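Local structure of ApaG protein (Pseudomonas aeruginosa, 3NRF) at residues A3-M8 / N37-I43; G57-R61 / A92-A96. The protein is of unknown function, a small, mainly beta-stranded protein of the DUF4354 family that assembles with further copies of itself. Residues are numbered along the deposited sequence.

Interaction 1: A3-M8 / N37-I43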
loop_
_atom_site.group_PDB
_atom_site.type_symbol
_atom_site.label_atom_id
_atom_site.label_comp_id
_atom_site.label_asym_id
_atom_site.label_seq_id
_atom_site.Cartn_x
_atom_site.Cartn_y
_atom_site.Cartn_z
ATOM N N ALA B 3 11.658 13.740 30.418
ATOM C CA ALA B 3 10.552 12.981 29.765
ATOM C C ALA B 3 9.191 13.513 30.241
ATOM O O ALA B 3 9.048 13.897 31.406
ATOM C CB ALA B 3 10.686 11.491 30.064
ATOM N N PRO B 4 8.178 13.531 29.343
ATOM C CA PRO B 4 6.861 14.069 29.749
ATOM C C PRO B 4 6.155 13.230 30.831
ATOM O O PRO B 4 6.361 12.006 30.911
ATOM C CB PRO B 4 6.056 14.087 28.442
ATOM C CG PRO B 4 6.754 13.121 27.528
ATOM C CD PRO B 4 8.194 13.055 27.945
ATOM N N ASP B 5 5.331 13.895 31.646
ATOM C CA ASP B 5 4.584 13.237 32.734
ATOM C C ASP B 5 3.292 12.570 32.203
ATOM O O ASP B 5 2.207 12.719 32.791
ATOM C CB ASP B 5 4.251 14.258 33.839
ATOM C CG ASP B 5 3.691 13.605 35.105
ATOM O OD1 ASP B 5 4.076 12.460 35.432
ATOM O OD2 ASP B 5 2.869 14.257 35.787
ATOM N N ALA B 6 3.433 11.808 31.114
ATOM C CA ALA B 6 2.301 11.175 30.455
ATOM C C ALA B 6 2.717 9.952 29.621
ATOM O O ALA B 6 3.906 9.623 29.442
ATOM C CB ALA B 6 1.606 12.182 29.575
ATOM N N VAL B 7 1.711 9.268 29.115
ATOM C CA VAL B 7 1.934 8.093 28.291
ATOM C C VAL B 7 2.156 8.509 26.836
ATOM O O VAL B 7 1.406 9.301 26.238
ATOM C CB VAL B 7 0.777 7.072 28.453
ATOM C CG1 VAL B 7 0.942 5.852 27.513
ATOM C CG2 VAL B 7 0.681 6.617 29.927
HETATM N N MSE B 8 3.217 7.960 26.271
HETATM C CA MSE B 8 3.561 8.184 24.877
HETATM C C MSE B 8 2.942 7.045 24.081
HETATM O O MSE B 8 3.009 5.859 24.465
HETATM C CB MSE B 8 5.044 8.188 24.693
HETATM C CG MSE B 8 5.718 9.101 25.621
HETATM SE SE MSE B 8 7.618 9.232 25.260
HETATM C CE MSE B 8 7.557 9.681 23.402
ATOM N N ASN B 37 5.189 4.587 29.339
ATOM C CA ASN B 37 5.004 5.501 30.474
ATOM C C ASN B 37 6.314 6.187 30.731
ATOM O O ASN B 37 7.213 5.603 31.352
ATOM C CB ASN B 37 4.478 4.791 31.745
ATOM C CG ASN B 37 4.318 5.745 32.962
ATOM O OD1 ASN B 37 4.641 6.921 32.896
ATOM N ND2 ASN B 37 3.825 5.212 34.074
ATOM N N ALA B 38 6.428 7.429 30.251
ATOM C CA ALA B 38 7.653 8.226 30.400
ATOM C C ALA B 38 7.825 8.839 31.795
ATOM O O ALA B 38 8.935 9.212 32.182
ATOM C CB ALA B 38 7.673 9.334 29.340
ATOM N N ALA B 39 6.725 8.950 32.539
ATOM C CA ALA B 39 6.731 9.547 33.883
ATOM C C ALA B 39 7.436 8.712 34.944
ATOM O O ALA B 39 7.756 7.534 34.733
ATOM C CB ALA B 39 5.285 9.837 34.330
ATOM N N LYS B 40 7.673 9.343 36.092
ATOM C CA LYS B 40 8.314 8.686 37.224
ATOM C C LYS B 40 7.306 8.038 38.172
ATOM O O LYS B 40 7.698 7.469 39.188
ATOM C CB LYS B 40 9.222 9.664 37.991
ATOM C CG LYS B 40 10.560 9.992 37.310
ATOM C CD LYS B 40 11.396 8.723 37.067
ATOM C CE LYS B 40 12.867 9.023 36.725
ATOM N NZ LYS B 40 13.637 9.609 37.872
ATOM N N SER B 41 6.019 8.123 37.849
ATOM C CA SER B 41 4.988 7.468 38.658
ATOM C C SER B 41 4.074 6.579 37.816
ATOM O O SER B 41 3.991 6.722 36.608
ATOM C CB SER B 41 4.143 8.504 39.386
ATOM O OG SER B 41 3.495 9.340 38.464
ATOM N N GLU B 42 3.379 5.668 38.486
ATOM C CA GLU B 42 2.429 4.771 37.829
ATOM C C GLU B 42 1.216 5.591 37.374
ATOM O O GLU B 42 0.794 6.514 38.072
ATOM C CB GLU B 42 2.033 3.671 38.803
ATOM C CG GLU B 42 1.156 2.616 38.242
ATOM C CD GLU B 42 0.987 1.451 39.186
ATOM O OE1 GLU B 42 1.480 1.496 40.357
ATOM O OE2 GLU B 42 0.383 0.453 38.756
ATOM N N ILE B 43 0.691 5.274 36.194
ATOM C CA ILE B 43 -0.429 6.005 35.593
ATOM C C ILE B 43 -1.591 5.062 35.309
ATOM O O ILE B 43 -1.396 4.002 34.715
ATOM C CB ILE B 43 0.051 6.727 34.267
ATOM C CG1 ILE B 43 1.112 7.793 34.591
ATOM C CG2 ILE B 43 -1.107 7.390 33.512
ATOM C CD1 ILE B 43 1.715 8.517 33.357
#
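Residues 3-8, the N-terminal arm leading into strand 7-21, lie against the turn 37-43 that follows strand 24-37. A38 is the hub. Its CB points at the arm and sits 3.8 Å from A3 CB, 4.0 Å from P4 CD and 4.1 Å from SE of M8, a selenomethionine whose chi1 (m) and chi2 (t) carry the selenium out to the alanine. D5, at the centre of an inverse gamma turn closed by a weak A6 N to P4 O bond (2.9 Å), has its CA-CB bond directed away, yet the t rotamer brings OD1 to 3.1 Å from A39 CB, a van der Waals contact of carboxylate oxygen with methyl. V7 and N37 form an antiparallel non-hydrogen-bonded pair with side chains on the same face of the sheet; both are t at chi1. I43 CD1, carried out by the m, t rotamer, lies 4.1 Å from V7 CG2 and 4.0 Å from A6 CA. The N37 side chain instead organises its own turn: ND2 donates to S41 O (3.0 Å) and to the carbonyl of L74, while OD1 accepts a weak bond from A39 N (2.9 Å). M8 also pairs with a strand of the second subunit. The contact typifies the open end of a long antiparallel hairpin: the ladder between 7-21 and 24-37 ends in a weak backbone bond, A38 N to A6 O (3.4 Å), and the arm packs on the turn.

Interaction 2: G57-R61 / A92-A96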
loop_
_atom_site.group_PDB
_atom_site.type_symbol
_atom_site.label_atom_id
_atom_site.label_comp_id
_atom_site.label_asym_id
_atom_site.label_seq_id
_atom_site.Cartn_x
_atom_site.Cartn_y
_atom_site.Cartn_z
ATOM N N GLY B 57 -10.018 15.901 12.507
ATOM C CA GLY B 57 -10.527 15.705 13.857
ATOM C C GLY B 57 -11.618 14.643 13.962
ATOM O O GLY B 57 -12.297 14.550 14.968
ATOM N N GLN B 58 -11.845 13.880 12.901
ATOM C CA GLN B 58 -12.812 12.798 12.956
ATOM C C GLN B 58 -12.173 11.634 13.717
ATOM O O GLN B 58 -11.017 11.309 13.452
ATOM C CB GLN B 58 -13.142 12.302 11.521
ATOM C CG GLN B 58 -14.293 11.282 11.503
ATOM C CD GLN B 58 -14.696 10.806 10.120
ATOM O OE1 GLN B 58 -14.083 11.146 9.090
ATOM N NE2 GLN B 58 -15.702 9.971 10.097
ATOM N N SER B 59 -12.920 11.017 14.651
ATOM C CA SER B 59 -12.486 9.902 15.458
ATOM C C SER B 59 -13.052 8.617 14.874
ATOM O O SER B 59 -14.135 8.636 14.297
ATOM C CB SER B 59 -13.041 10.018 16.882
ATOM O OG SER B 59 -12.812 11.312 17.409
ATOM N N PHE B 60 -12.335 7.537 15.055
ATOM C CA PHE B 60 -12.747 6.218 14.607
ATOM C C PHE B 60 -12.781 5.257 15.777
ATOM O O PHE B 60 -11.829 5.197 16.593
ATOM C CB PHE B 60 -11.830 5.731 13.476
ATOM C CG PHE B 60 -11.758 6.702 12.354
ATOM C CD1 PHE B 60 -12.808 6.816 11.429
ATOM C CD2 PHE B 60 -10.681 7.559 12.220
ATOM C CE1 PHE B 60 -12.804 7.778 10.463
ATOM C CE2 PHE B 60 -10.686 8.532 11.204
ATOM C CZ PHE B 60 -11.743 8.596 10.318
ATOM N N ARG B 61 -13.864 4.477 15.785
ATOM C CA ARG B 61 -14.063 3.519 16.856
ATOM C C ARG B 61 -13.104 2.328 16.770
ATOM O O ARG B 61 -12.699 1.883 15.668
ATOM C CB ARG B 61 -15.510 3.021 16.948
ATOM C CG ARG B 61 -15.920 2.113 15.851
ATOM C CD ARG B 61 -17.351 1.491 16.030
ATOM N NE ARG B 61 -17.531 0.618 14.879
ATOM C CZ ARG B 61 -17.187 -0.666 14.834
ATOM N NH1 ARG B 61 -16.739 -1.297 15.916
ATOM N NH2 ARG B 61 -17.323 -1.336 13.698
ATOM N N ALA B 92 -13.249 6.358 5.419
ATOM C CA ALA B 92 -12.591 7.443 6.209
ATOM C C ALA B 92 -11.507 6.960 7.148
ATOM O O ALA B 92 -10.504 7.697 7.359
ATOM C CB ALA B 92 -13.614 8.272 6.978
ATOM N N VAL B 93 -11.644 5.742 7.671
ATOM C CA VAL B 93 -10.632 5.243 8.580
ATOM C C VAL B 93 -9.271 5.121 7.931
ATOM O O VAL B 93 -8.250 5.112 8.617
ATOM C CB VAL B 93 -11.062 3.954 9.260
ATOM C CG1 VAL B 93 -11.030 2.753 8.246
ATOM C CG2 VAL B 93 -10.253 3.656 10.482
ATOM N N TYR B 94 -9.242 5.006 6.594
ATOM C CA TYR B 94 -7.964 4.926 5.895
ATOM C C TYR B 94 -7.181 6.186 5.966
ATOM O O TYR B 94 -5.925 6.155 5.750
ATOM C CB TYR B 94 -8.211 4.485 4.455
ATOM C CG TYR B 94 -8.813 3.103 4.432
ATOM C CD1 TYR B 94 -8.440 2.112 5.347
ATOM C CD2 TYR B 94 -9.732 2.734 3.461
ATOM C CE1 TYR B 94 -8.995 0.893 5.349
ATOM C CE2 TYR B 94 -10.260 1.442 3.423
ATOM C CZ TYR B 94 -9.894 0.512 4.381
ATOM O OH TYR B 94 -10.466 -0.761 4.278
ATOM N N GLY B 95 -7.891 7.278 6.254
ATOM C CA GLY B 95 -7.295 8.586 6.490
ATOM C C GLY B 95 -6.884 8.819 7.949
ATOM O O GLY B 95 -6.457 9.934 8.263
ATOM N N ALA B 96 -7.066 7.820 8.822
ATOM C CA ALA B 96 -6.627 7.921 10.244
ATOM C C ALA B 96 -5.089 8.017 10.202
ATOM O O ALA B 96 -4.419 7.167 9.608
ATOM C CB ALA B 96 -7.053 6.751 11.037
#
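This is a buried, mainly apolar aromatic contact in which the start of strand 59-65 packs against the short 3-10 turn 92-95, within the connection between strands 79-88 and 98-102. F60 supplies most of it. V93 CA lies over one face of its ring, 3.8 Å from the centroid and 11° off the normal, a CH-pi contact, and V93 CG2 is 3.9 Å from F60 CG. Alanine methyls fill in around the ring: A92 CB approaches F60 CE1 at 3.6 Å and A96 CB approaches F60 CD2 at 3.9 Å. The closest approach is polar, A92 O to F60 CZ at 3.3 Å, and Q58 OE1 adds a marginal touch on A92 CB at 3.6 Å. The turn's backbone is bonded partly within itself, G95 N to A92 O (2.9 Å) and A96 N to V93 O (3.0 Å), and partly to the side chains of D90 and S88. V93 and A96 also touch Q29 and F31 of strand 24-37, respectively. With neither hydrogen bond nor salt bridge joining the two segments, the chemistry is consistent with packing by shape.

Overall arrangement
From the N terminus, the chain enters strand 7-21, returns along 24-37, and interaction 1 closes this long hairpin at its open end, 29 residues apart in sequence. The chain then passes through strands 43-44 and 49-53 before interaction 2 opens at 57-61; it closes after a further 31 residues, spanning strands 59-65, 73-74 and 79-88. The two loops are therefore in series, neither nested nor crossing. The centres of interactions 1 and 2 are about 26 Å apart, on opposite sides of the chain's centre. Both reach the six-stranded antiparallel sheet: interaction 1 joins strand 7-21, outermost within this chain, to the turn beyond 24-37, interaction 2 joins strand 59-65 to the connection leading into 98-102.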